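Local coordinates for putative Lipoprotein (Shewanella oneidensis, PDB 3U24), which is of unknown function but binds zinc and calcium ions and, as a putative lipoprotein of the DUF885 family, may be related to metal-dependent peptidases of the Peptidase_MA clan, at residues D272-E277 with M464-N469; N398-Q403 with E458-L463; V472-I477 with I493-D498. All blocks are in the same frame, centred on the assembly; numbering follows the deposited sequence.

Contact 1: D272-E277 with M464-N469; sequences DRVQGE and MYYKWN. With ZN (zinc ion), chain L.
Val274 and Tyr466 form the close-packed heart of this contact, their CA atoms 6.3 Å apart. The CG1 methyl of Val274 stands anti to its backbone N (chi1 165°), and it meets CB of Tyr466 at 3.7 Å and ring atom CD1 about as closely. One helical turn on, CB of Glu277 reaches the far half of the ring, 3.7 Å from CE2 of Tyr466. The phenol is thus touched near both its root and its tip by residues three positions apart on one helix face. A beta-branched valine suits such a place because it offers a second methyl: CG2 lies 3.8 Å from OD1 of Asn469, where the two meet by van der Waals packing. The motif is an antiparallel helix pair within a largely helical protein, joining helix 260-289 to helix 459-485, with short-segment axes 9.9 Å apart and N-to-C directions at 156°. Met278 and Ile281 extend the apolar surface around Tyr466. The looser side begins where Glu277 bends at chi2 (-56°), carrying its carboxylate off the ring to a salt bridge with Lys280. The Arg273 guanidinium lies loosely by Tyr466 and Asn469, NE salt-bridged to Asp270. Further out, exposed Asp272 faces solvent and has no part in the packing; both its carboxylate oxygens bind a zinc ion, OD2 at 2.3 Å and OD1 at 2.6 Å, with waters as the other ligands.

Contact 2: N398-Q403 with E458-L463; sequences NHWILQ and EPEMWL. With ZN (zinc ion), chain I; ZN (zinc ion), chain G.
Trp400 lies against Glu458, Glu460 and Met461 where the start of helix 459-485 meets the capped turn that leads into helix 401-409. Asn398 supplies the cap: its OD1 accepts from Ile401 N at 3.1 Å and, more weakly, from Trp400 N, a role suited to a short side chain with a carbonyl.

Van der Waals packing dominates. CB and CG of Glu460 touch one face of the Trp400 indole toward its rim, CB 3.5 Å from CZ2, while CD2 of His399 approaches the opposite face. The Glu460 carboxylate, its plane tilted 7° from the ring's, is carried off to a salt bridge with Lys288 and a hydrogen bond with Tyr289. Met461, a selenomethionine here, makes a Met-aromatic contact, its SE at the edge of the five-membered ring, 5.1 Å from the centroid; its CE lies against the Gln403 amide, 3.5 Å from OE1.

Among polar contacts, Glu458 extends fully beyond CG to bring OE1 to the indole edge, where Trp400 NE1 donates a weak bond of 3.2 Å.

Metal ligation adds another layer. His399 bridges two zinc ions, one on ND1 and one on NE2. Water 4 and water 5 on the NE2-bound zinc donate to Glu458 OE1 and OE2 respectively, making this carboxylate a second-shell residue. Gln403 joins the network, its NE2 donating to water 4 and its OE1 bonded to Tyr454. The same NE2 also gives a nearly straight bond to His399 O, 2.9 Å long, with that oxygen within 3° of the amide plane.

Contact 3: V472-I477 with I493-D498; sequences VICNTI and IALMMD. With CA (calcium ion), chain T.
An antiparallel alpha-hairpin, formed by helix 459-485 and the helix that follows it, 489-499, is held together here by Cys474 and Ile477 against Leu495 and Met496. The axes of the two segments run at 172°, almost exactly antiparallel, and 10.2 Å apart, while the nearest CA atoms, those of Cys474 and Met496, are separated by 6.9 Å. Cys474 suits the point of nearest backbone approach because its side chain is small. Its CB lies 3.9 Å from SE of Met496, a selenomethionine in this crystal, and its backbone O is 3.8 Å from CD2 of Leu495. Leucine works well beside it: with CG anti to the backbone N (chi1 -179°), the forked end spans the interface, and both methyls, CD1 and CD2, lie 3.9 Å from CG2 of Ile477. The flexible chain of Met496 takes a more curved path. It bends at chi2 (-37°) and again at chi3, so that CE ends 3.9 Å from OD1 of Asn475, the two side chains crossing at about a right angle. OD1 of Asn475 accepts a hydrogen bond from Lys510 NZ; the Met496 methyl simply packs beside it. The backbone of the second helix widens into a pi-type turn at 495-498. Asp498, at the end of this turn, takes no part in the packing and holds a calcium ion through OD1 at 2.3 Å, with waters completing the observed ligands. Around the hairpin, helix 504-516 packs on Met496 through Ala507 and Lys510, and Ala500 in the following loop touches Cys474. Helix 260-289 reaches Ile473, Thr476 and Ile477, and helix 523-542 lays Tyr525 against Ile473 and Thr476.

How the contacts relate
Followed from the N terminus, the chain first enters contact 1 on helix 260-289, then contact 2 at 398-403. Contact 2 closes first, when the chain arrives at 458-463; contact 1 closes immediately afterwards at 464-469, so the shorter loop lies wholly within the longer one. The same helix, 459-485, then opens contact 3 at 472-477, which closes at 493-498 on the next helix, in series with the other two. This one helix is therefore the common spine, tying together helices 260-289, 401-409 and 489-499. Contacts 1 and 2 touch through Met464 and Trp468 against Asn398, Trp400 and Ile401. Contacts 1 and 3 meet where Val274 packs on Ile473, whereas contacts 2 and 3 stay apart.

Contact 1: D272-E277 with M464-N469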
loop_
_atom_site.group_PDB
_atom_site.type_symbol
_atom_site.label_atom_id
_atom_site.label_comp_id
_atom_site.label_asym_id
_atom_site.label_seq_id
_atom_site.Cartn_x
_atom_site.Cartn_y
_atom_site.Cartn_z
ATOM N N ASP A 272 18.062 1.006 -17.725
ATOM C CA ASP A 272 19.050 1.462 -18.703
ATOM C C ASP A 272 18.567 2.607 -19.593
ATOM O O ASP A 272 19.311 3.562 -19.785
ATOM C CB ASP A 272 19.584 0.291 -19.563
ATOM C CG ASP A 272 20.341 -0.763 -18.726
ATOM O OD1 ASP A 272 20.883 -0.409 -17.653
ATOM O OD2 ASP A 272 20.427 -1.945 -19.146
ATOM N N ARG A 273 17.355 2.503 -20.124
ATOM C CA ARG A 273 16.799 3.550 -20.986
ATOM C C ARG A 273 16.739 4.890 -20.219
ATOM O O ARG A 273 17.194 5.925 -20.717
ATOM C CB ARG A 273 15.387 3.156 -21.516
ATOM C CG ARG A 273 14.588 4.301 -22.189
ATOM C CD ARG A 273 13.097 4.024 -22.534
ATOM N NE ARG A 273 12.210 3.909 -21.353
ATOM C CZ ARG A 273 11.733 4.921 -20.625
ATOM N NH1 ARG A 273 10.967 4.632 -19.568
ATOM N NH2 ARG A 273 12.019 6.193 -20.940
ATOM N N VAL A 274 16.209 4.846 -18.995
ATOM C CA VAL A 274 16.024 6.047 -18.171
ATOM C C VAL A 274 17.382 6.702 -17.847
ATOM O O VAL A 274 17.562 7.879 -18.118
ATOM C CB VAL A 274 15.184 5.769 -16.886
ATOM C CG1 VAL A 274 15.320 6.924 -15.897
ATOM C CG2 VAL A 274 13.699 5.509 -17.229
ATOM N N GLN A 275 18.341 5.919 -17.351
ATOM C CA GLN A 275 19.699 6.410 -17.070
ATOM C C GLN A 275 20.384 7.039 -18.300
ATOM O O GLN A 275 21.033 8.068 -18.183
ATOM C CB GLN A 275 20.591 5.306 -16.478
ATOM C CG GLN A 275 20.210 4.876 -15.054
ATOM C CD GLN A 275 21.007 3.682 -14.538
ATOM O OE1 GLN A 275 21.583 2.935 -15.305
ATOM N NE2 GLN A 275 21.026 3.498 -13.238
ATOM N N GLY A 276 20.195 6.438 -19.471
ATOM C CA GLY A 276 20.721 6.973 -20.728
ATOM C C GLY A 276 20.127 8.333 -21.037
ATOM O O GLY A 276 20.864 9.238 -21.424
ATOM N N GLU A 277 18.806 8.490 -20.867
ATOM C CA GLU A 277 18.189 9.799 -21.072
ATOM C C GLU A 277 18.685 10.835 -20.060
ATOM O O GLU A 277 18.967 11.985 -20.430
ATOM C CB GLU A 277 16.675 9.719 -21.024
ATOM C CG GLU A 277 16.126 8.906 -22.197
ATOM C CD GLU A 277 16.580 9.441 -23.540
ATOM O OE1 GLU A 277 16.233 10.598 -23.839
ATOM O OE2 GLU A 277 17.318 8.725 -24.267
HETATM N N MSE A 464 14.507 15.386 -13.180
HETATM C CA MSE A 464 13.988 15.126 -11.868
HETATM C C MSE A 464 12.909 14.052 -11.914
HETATM O O MSE A 464 12.894 13.175 -11.064
HETATM C CB MSE A 464 13.440 16.398 -11.210
HETATM C CG MSE A 464 14.485 17.433 -10.815
HETATM SE SE MSE A 464 15.926 16.771 -9.563
HETATM C CE MSE A 464 14.920 15.689 -8.408
ATOM N N TYR A 465 12.031 14.113 -12.906
ATOM C CA TYR A 465 11.075 13.042 -13.141
ATOM C C TYR A 465 11.765 11.676 -13.294
ATOM O O TYR A 465 11.333 10.669 -12.724
ATOM C CB TYR A 465 10.213 13.294 -14.391
ATOM C CG TYR A 465 9.534 12.017 -14.847
ATOM C CD1 TYR A 465 8.490 11.469 -14.109
ATOM C CD2 TYR A 465 9.973 11.330 -15.931
ATOM C CE1 TYR A 465 7.859 10.297 -14.499
ATOM C CE2 TYR A 465 9.393 10.144 -16.312
ATOM C CZ TYR A 465 8.319 9.627 -15.596
ATOM O OH TYR A 465 7.729 8.436 -15.959
ATOM N N TYR A 466 12.818 11.632 -14.089
ATOM C CA TYR A 466 13.518 10.388 -14.275
ATOM C C TYR A 466 14.093 9.814 -12.969
ATOM O O TYR A 466 14.027 8.594 -12.764
ATOM C CB TYR A 466 14.603 10.536 -15.311
ATOM C CG TYR A 466 14.119 10.595 -16.750
ATOM C CD1 TYR A 466 13.199 9.693 -17.233
ATOM C CD2 TYR A 466 14.665 11.521 -17.645
ATOM C CE1 TYR A 466 12.812 9.706 -18.567
ATOM C CE2 TYR A 466 14.249 11.585 -18.959
ATOM C CZ TYR A 466 13.346 10.658 -19.423
ATOM O OH TYR A 466 12.945 10.704 -20.724
ATOM N N LYS A 467 14.597 10.656 -12.062
ATOM C CA LYS A 467 15.127 10.122 -10.804
ATOM C C LYS A 467 13.982 9.479 -10.024
ATOM O O LYS A 467 14.131 8.382 -9.437
ATOM C CB LYS A 467 15.833 11.186 -9.932
ATOM C CG LYS A 467 16.090 10.739 -8.494
ATOM C CD LYS A 467 16.529 11.877 -7.587
ATOM C CE LYS A 467 16.771 11.435 -6.131
ATOM N NZ LYS A 467 15.535 11.583 -5.266
ATOM N N TRP A 468 12.852 10.179 -10.029
ATOM C CA TRP A 468 11.623 9.691 -9.422
ATOM C C TRP A 468 11.147 8.394 -10.035
ATOM O O TRP A 468 10.827 7.456 -9.335
ATOM C CB TRP A 468 10.594 10.793 -9.582
ATOM C CG TRP A 468 9.339 10.723 -8.773
ATOM C CD1 TRP A 468 8.057 10.413 -9.231
ATOM C CD2 TRP A 468 9.162 11.088 -7.365
ATOM N NE1 TRP A 468 7.132 10.532 -8.210
ATOM C CE2 TRP A 468 7.728 10.927 -7.075
ATOM C CE3 TRP A 468 10.017 11.489 -6.345
ATOM C CZ2 TRP A 468 7.201 11.165 -5.823
ATOM C CZ3 TRP A 468 9.470 11.722 -5.083
ATOM C CH2 TRP A 468 8.092 11.570 -4.833
ATOM N N ASN A 469 11.146 8.299 -11.350
ATOM C CA ASN A 469 10.786 7.051 -12.010
ATOM C C ASN A 469 11.717 5.910 -11.623
ATOM O O ASN A 469 11.265 4.760 -11.461
ATOM C CB ASN A 469 10.818 7.247 -13.534
ATOM C CG ASN A 469 9.950 6.252 -14.302
ATOM O OD1 ASN A 469 10.372 5.770 -15.329
ATOM N ND2 ASN A 469 8.727 5.983 -13.833
HETATM ZN ZN ZN L . 21.642 -2.878 -17.399
HETATM O O HOH W 1 21.588 -5.120 -16.991
HETATM O O HOH W 2 22.764 -1.605 -16.644
HETATM O O HOH W 3 20.410 -2.825 -16.208
#

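Contact 2: N398-Q403 with E458-L463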
loop_
_atom_site.group_PDB
_atom_site.type_symbol
_atom_site.label_atom_id
_atom_site.label_comp_id
_atom_site.label_asym_id
_atom_site.label_seq_id
_atom_site.Cartn_x
_atom_site.Cartn_y
_atom_site.Cartn_z
ATOM N N ASN A 398 11.580 18.992 -3.971
ATOM C CA ASN A 398 12.104 20.228 -4.513
ATOM C C ASN A 398 11.173 20.901 -5.572
ATOM O O ASN A 398 10.039 20.507 -5.749
ATOM C CB ASN A 398 13.514 19.927 -5.035
ATOM C CG ASN A 398 13.515 18.882 -6.129
ATOM O OD1 ASN A 398 12.860 19.088 -7.149
ATOM N ND2 ASN A 398 14.214 17.724 -5.911
ATOM N N HIS A 399 11.627 21.942 -6.247
ATOM C CA HIS A 399 10.759 22.742 -7.135
ATOM C C HIS A 399 10.059 21.873 -8.157
ATOM O O HIS A 399 8.884 22.076 -8.471
ATOM C CB HIS A 399 11.620 23.797 -7.841
ATOM C CG HIS A 399 10.875 24.613 -8.877
ATOM N ND1 HIS A 399 9.987 25.588 -8.539
ATOM C CD2 HIS A 399 10.933 24.598 -10.255
ATOM C CE1 HIS A 399 9.488 26.129 -9.648
ATOM N NE2 HIS A 399 10.058 25.514 -10.700
ATOM N N TRP A 400 10.774 20.893 -8.690
ATOM C CA TRP A 400 10.201 19.957 -9.644
ATOM C C TRP A 400 9.462 18.787 -9.038
ATOM O O TRP A 400 8.342 18.462 -9.477
ATOM C CB TRP A 400 11.265 19.468 -10.585
ATOM C CG TRP A 400 11.944 20.617 -11.321
ATOM C CD1 TRP A 400 11.530 21.224 -12.491
ATOM C CD2 TRP A 400 13.147 21.358 -10.924
ATOM N NE1 TRP A 400 12.392 22.221 -12.855
ATOM C CE2 TRP A 400 13.379 22.348 -11.960
ATOM C CE3 TRP A 400 13.996 21.310 -9.852
ATOM C CZ2 TRP A 400 14.424 23.245 -11.899
ATOM C CZ3 TRP A 400 15.069 22.176 -9.815
ATOM C CH2 TRP A 400 15.276 23.125 -10.816
ATOM N N ILE A 401 10.040 18.148 -8.033
ATOM C CA ILE A 401 9.464 16.919 -7.510
ATOM C C ILE A 401 8.144 17.217 -6.802
ATOM O O ILE A 401 7.254 16.395 -6.825
ATOM C CB ILE A 401 10.432 16.166 -6.574
ATOM C CG1 ILE A 401 11.623 15.573 -7.357
ATOM C CG2 ILE A 401 9.731 15.122 -5.724
ATOM C CD1 ILE A 401 11.320 14.567 -8.441
ATOM N N LEU A 402 8.012 18.378 -6.176
ATOM C CA LEU A 402 6.765 18.760 -5.545
ATOM C C LEU A 402 5.587 18.806 -6.555
ATOM O O LEU A 402 4.483 18.454 -6.224
ATOM C CB LEU A 402 6.932 20.100 -4.830
ATOM C CG LEU A 402 5.704 20.598 -4.059
ATOM C CD1 LEU A 402 5.178 19.507 -3.097
ATOM C CD2 LEU A 402 5.993 21.926 -3.358
ATOM N N GLN A 403 5.866 19.208 -7.798
ATOM C CA GLN A 403 4.853 19.282 -8.837
ATOM C C GLN A 403 4.471 17.849 -9.270
ATOM O O GLN A 403 3.300 17.491 -9.336
ATOM C CB GLN A 403 5.386 20.079 -10.021
ATOM C CG GLN A 403 5.706 21.552 -9.751
ATOM C CD GLN A 403 6.264 22.229 -11.010
ATOM O OE1 GLN A 403 5.562 22.322 -12.017
ATOM N NE2 GLN A 403 7.522 22.672 -10.972
ATOM N N GLU A 458 10.835 21.141 -20.187
ATOM C CA GLU A 458 12.021 21.682 -19.496
ATOM C C GLU A 458 12.973 20.560 -19.086
ATOM O O GLU A 458 12.551 19.615 -18.390
ATOM C CB GLU A 458 11.557 22.431 -18.250
ATOM C CG GLU A 458 12.656 23.083 -17.433
ATOM C CD GLU A 458 12.128 23.804 -16.202
ATOM O OE1 GLU A 458 11.138 23.340 -15.574
ATOM O OE2 GLU A 458 12.712 24.849 -15.868
ATOM N N PRO A 459 14.257 20.643 -19.501
ATOM C CA PRO A 459 15.160 19.526 -19.208
ATOM C C PRO A 459 15.294 19.221 -17.727
ATOM O O PRO A 459 15.350 18.061 -17.363
ATOM C CB PRO A 459 16.478 19.982 -19.810
ATOM C CG PRO A 459 16.076 20.903 -20.919
ATOM C CD PRO A 459 14.910 21.645 -20.364
ATOM N N GLU A 460 15.312 20.244 -16.885
ATOM C CA GLU A 460 15.412 20.071 -15.413
ATOM C C GLU A 460 14.263 19.198 -14.873
ATOM O O GLU A 460 14.458 18.322 -14.048
ATOM C CB GLU A 460 15.404 21.446 -14.694
ATOM C CG GLU A 460 16.697 22.288 -14.809
ATOM C CD GLU A 460 16.823 23.130 -16.086
ATOM O OE1 GLU A 460 16.001 22.969 -17.043
ATOM O OE2 GLU A 460 17.750 23.969 -16.127
HETATM N N MSE A 461 13.062 19.479 -15.357
HETATM C CA MSE A 461 11.855 18.783 -14.953
HETATM C C MSE A 461 11.984 17.328 -15.373
HETATM O O MSE A 461 11.775 16.439 -14.566
HETATM C CB MSE A 461 10.621 19.432 -15.601
HETATM C CG MSE A 461 9.309 18.628 -15.455
HETATM SE SE MSE A 461 8.779 18.510 -13.577
HETATM C CE MSE A 461 7.780 20.173 -13.630
ATOM N N TRP A 462 12.355 17.082 -16.616
ATOM C CA TRP A 462 12.539 15.694 -17.066
ATOM C C TRP A 462 13.586 14.941 -16.278
ATOM O O TRP A 462 13.391 13.773 -15.920
ATOM C CB TRP A 462 12.801 15.623 -18.565
ATOM C CG TRP A 462 11.492 15.745 -19.309
ATOM C CD1 TRP A 462 10.712 16.884 -19.478
ATOM C CD2 TRP A 462 10.737 14.680 -19.946
ATOM N NE1 TRP A 462 9.572 16.599 -20.151
ATOM C CE2 TRP A 462 9.528 15.293 -20.466
ATOM C CE3 TRP A 462 10.937 13.328 -20.132
ATOM C CZ2 TRP A 462 8.576 14.564 -21.152
ATOM C CZ3 TRP A 462 9.967 12.591 -20.813
ATOM C CH2 TRP A 462 8.817 13.196 -21.314
ATOM N N LEU A 463 14.688 15.600 -15.965
ATOM C CA LEU A 463 15.753 14.952 -15.227
ATOM C C LEU A 463 15.247 14.498 -13.858
ATOM O O LEU A 463 15.527 13.368 -13.441
ATOM C CB LEU A 463 16.947 15.899 -15.083
ATOM C CG LEU A 463 18.167 15.407 -14.311
ATOM C CD1 LEU A 463 18.715 14.142 -14.953
ATOM C CD2 LEU A 463 19.221 16.513 -14.234
HETATM ZN ZN ZN I . 9.297 26.371 -6.358
HETATM ZN ZN ZN G . 9.732 25.988 -12.673
HETATM O O HOH W 4 8.944 24.009 -13.371
HETATM O O HOH W 5 11.679 25.874 -13.704
HETATM O O HOH W 6 8.319 24.812 -5.105
#

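Contact 3: V472-I477 with I493-D498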
loop_
_atom_site.group_PDB
_atom_site.type_symbol
_atom_site.label_atom_id
_atom_site.label_comp_id
_atom_site.label_asym_id
_atom_site.label_seq_id
_atom_site.Cartn_x
_atom_site.Cartn_y
_atom_site.Cartn_z
ATOM N N VAL A 472 10.670 3.668 -8.706
ATOM C CA VAL A 472 9.645 2.690 -8.993
ATOM C C VAL A 472 10.243 1.464 -9.704
ATOM O O VAL A 472 9.985 0.322 -9.316
ATOM C CB VAL A 472 8.523 3.386 -9.798
ATOM C CG1 VAL A 472 7.618 2.387 -10.422
ATOM C CG2 VAL A 472 7.776 4.316 -8.835
ATOM N N ILE A 473 11.101 1.722 -10.675
ATOM C CA ILE A 473 11.813 0.680 -11.407
ATOM C C ILE A 473 12.709 -0.133 -10.438
ATOM O O ILE A 473 12.615 -1.384 -10.382
ATOM C CB ILE A 473 12.652 1.283 -12.571
ATOM C CG1 ILE A 473 11.730 2.036 -13.578
ATOM C CG2 ILE A 473 13.440 0.203 -13.284
ATOM C CD1 ILE A 473 12.484 2.870 -14.617
ATOM N N CYS A 474 13.543 0.572 -9.671
ATOM C CA CYS A 474 14.446 -0.095 -8.759
ATOM C C CYS A 474 13.744 -0.769 -7.580
ATOM O O CYS A 474 14.269 -1.739 -7.033
ATOM C CB CYS A 474 15.586 0.825 -8.309
ATOM S SG CYS A 474 16.656 1.366 -9.699
ATOM N N ASN A 475 12.550 -0.327 -7.211
ATOM C CA ASN A 475 11.759 -1.065 -6.201
ATOM C C ASN A 475 11.482 -2.503 -6.658
ATOM O O ASN A 475 11.510 -3.420 -5.831
ATOM C CB ASN A 475 10.402 -0.406 -5.918
ATOM C CG ASN A 475 10.480 0.753 -4.925
ATOM O OD1 ASN A 475 11.486 0.989 -4.249
ATOM N ND2 ASN A 475 9.363 1.459 -4.803
ATOM N N THR A 476 11.193 -2.674 -7.964
ATOM C CA THR A 476 10.901 -3.958 -8.569
ATOM C C THR A 476 12.151 -4.813 -8.654
ATOM O O THR A 476 12.135 -5.976 -8.269
ATOM C CB THR A 476 10.250 -3.788 -9.976
ATOM O OG1 THR A 476 8.947 -3.275 -9.787
ATOM C CG2 THR A 476 10.133 -5.094 -10.759
ATOM N N ILE A 477 13.229 -4.239 -9.148
ATOM C CA ILE A 477 14.524 -4.940 -9.189
ATOM C C ILE A 477 14.925 -5.467 -7.798
ATOM O O ILE A 477 15.326 -6.633 -7.628
ATOM C CB ILE A 477 15.605 -4.031 -9.787
ATOM C CG1 ILE A 477 15.217 -3.691 -11.217
ATOM C CG2 ILE A 477 16.992 -4.681 -9.783
ATOM C CD1 ILE A 477 16.164 -2.745 -11.900
ATOM N N ILE A 493 21.799 -1.940 -1.265
ATOM C CA ILE A 493 22.136 -0.543 -0.952
ATOM C C ILE A 493 22.792 0.179 -2.153
ATOM O O ILE A 493 22.468 1.329 -2.421
ATOM C CB ILE A 493 23.082 -0.418 0.279
ATOM C CG1 ILE A 493 22.409 -0.916 1.553
ATOM C CG2 ILE A 493 23.571 1.027 0.490
ATOM C CD1 ILE A 493 21.109 -0.204 1.877
ATOM N N ALA A 494 23.687 -0.504 -2.868
ATOM C CA ALA A 494 24.387 0.058 -4.032
ATOM C C ALA A 494 23.383 0.264 -5.181
ATOM O O ALA A 494 23.444 1.266 -5.851
ATOM C CB ALA A 494 25.594 -0.835 -4.455
ATOM N N LEU A 495 22.411 -0.646 -5.365
ATOM C CA LEU A 495 21.314 -0.397 -6.314
ATOM C C LEU A 495 20.574 0.926 -6.004
ATOM O O LEU A 495 20.418 1.813 -6.856
ATOM C CB LEU A 495 20.311 -1.550 -6.278
ATOM C CG LEU A 495 19.073 -1.539 -7.211
ATOM C CD1 LEU A 495 19.502 -1.893 -8.651
ATOM C CD2 LEU A 495 17.993 -2.515 -6.687
HETATM N N MSE A 496 20.112 1.057 -4.771
HETATM C CA MSE A 496 19.265 2.172 -4.449
HETATM C C MSE A 496 20.074 3.474 -4.503
HETATM O O MSE A 496 19.576 4.496 -4.930
HETATM C CB MSE A 496 18.567 1.991 -3.088
HETATM C CG MSE A 496 17.488 0.860 -2.952
HETATM SE SE MSE A 496 16.278 0.476 -4.493
HETATM C CE MSE A 496 15.175 2.078 -4.441
HETATM N N MSE A 497 21.338 3.443 -4.126
HETATM C CA MSE A 497 22.116 4.692 -4.050
HETATM C C MSE A 497 22.809 5.011 -5.366
HETATM O O MSE A 497 22.792 6.145 -5.798
HETATM C CB MSE A 497 23.147 4.616 -2.932
HETATM C CG MSE A 497 22.552 4.508 -1.531
HETATM SE SE MSE A 497 23.936 4.732 -0.089
HETATM C CE MSE A 497 24.870 6.288 -0.801
ATOM N N ASP A 498 23.417 4.015 -5.998
ATOM C CA ASP A 498 24.229 4.251 -7.202
ATOM C C ASP A 498 23.417 4.230 -8.505
ATOM O O ASP A 498 23.763 4.935 -9.448
ATOM C CB ASP A 498 25.353 3.221 -7.299
ATOM C CG ASP A 498 26.296 3.261 -6.096
ATOM O OD1 ASP A 498 26.360 4.282 -5.365
ATOM O OD2 ASP A 498 26.995 2.259 -5.879
HETATM CA CA CA T . 27.778 4.213 -3.533
HETATM O O HOH W 7 29.039 2.308 -4.538
HETATM O O HOH W 8 29.296 4.930 -5.006
HETATM O O HOH W 9 27.119 2.168 -2.071
#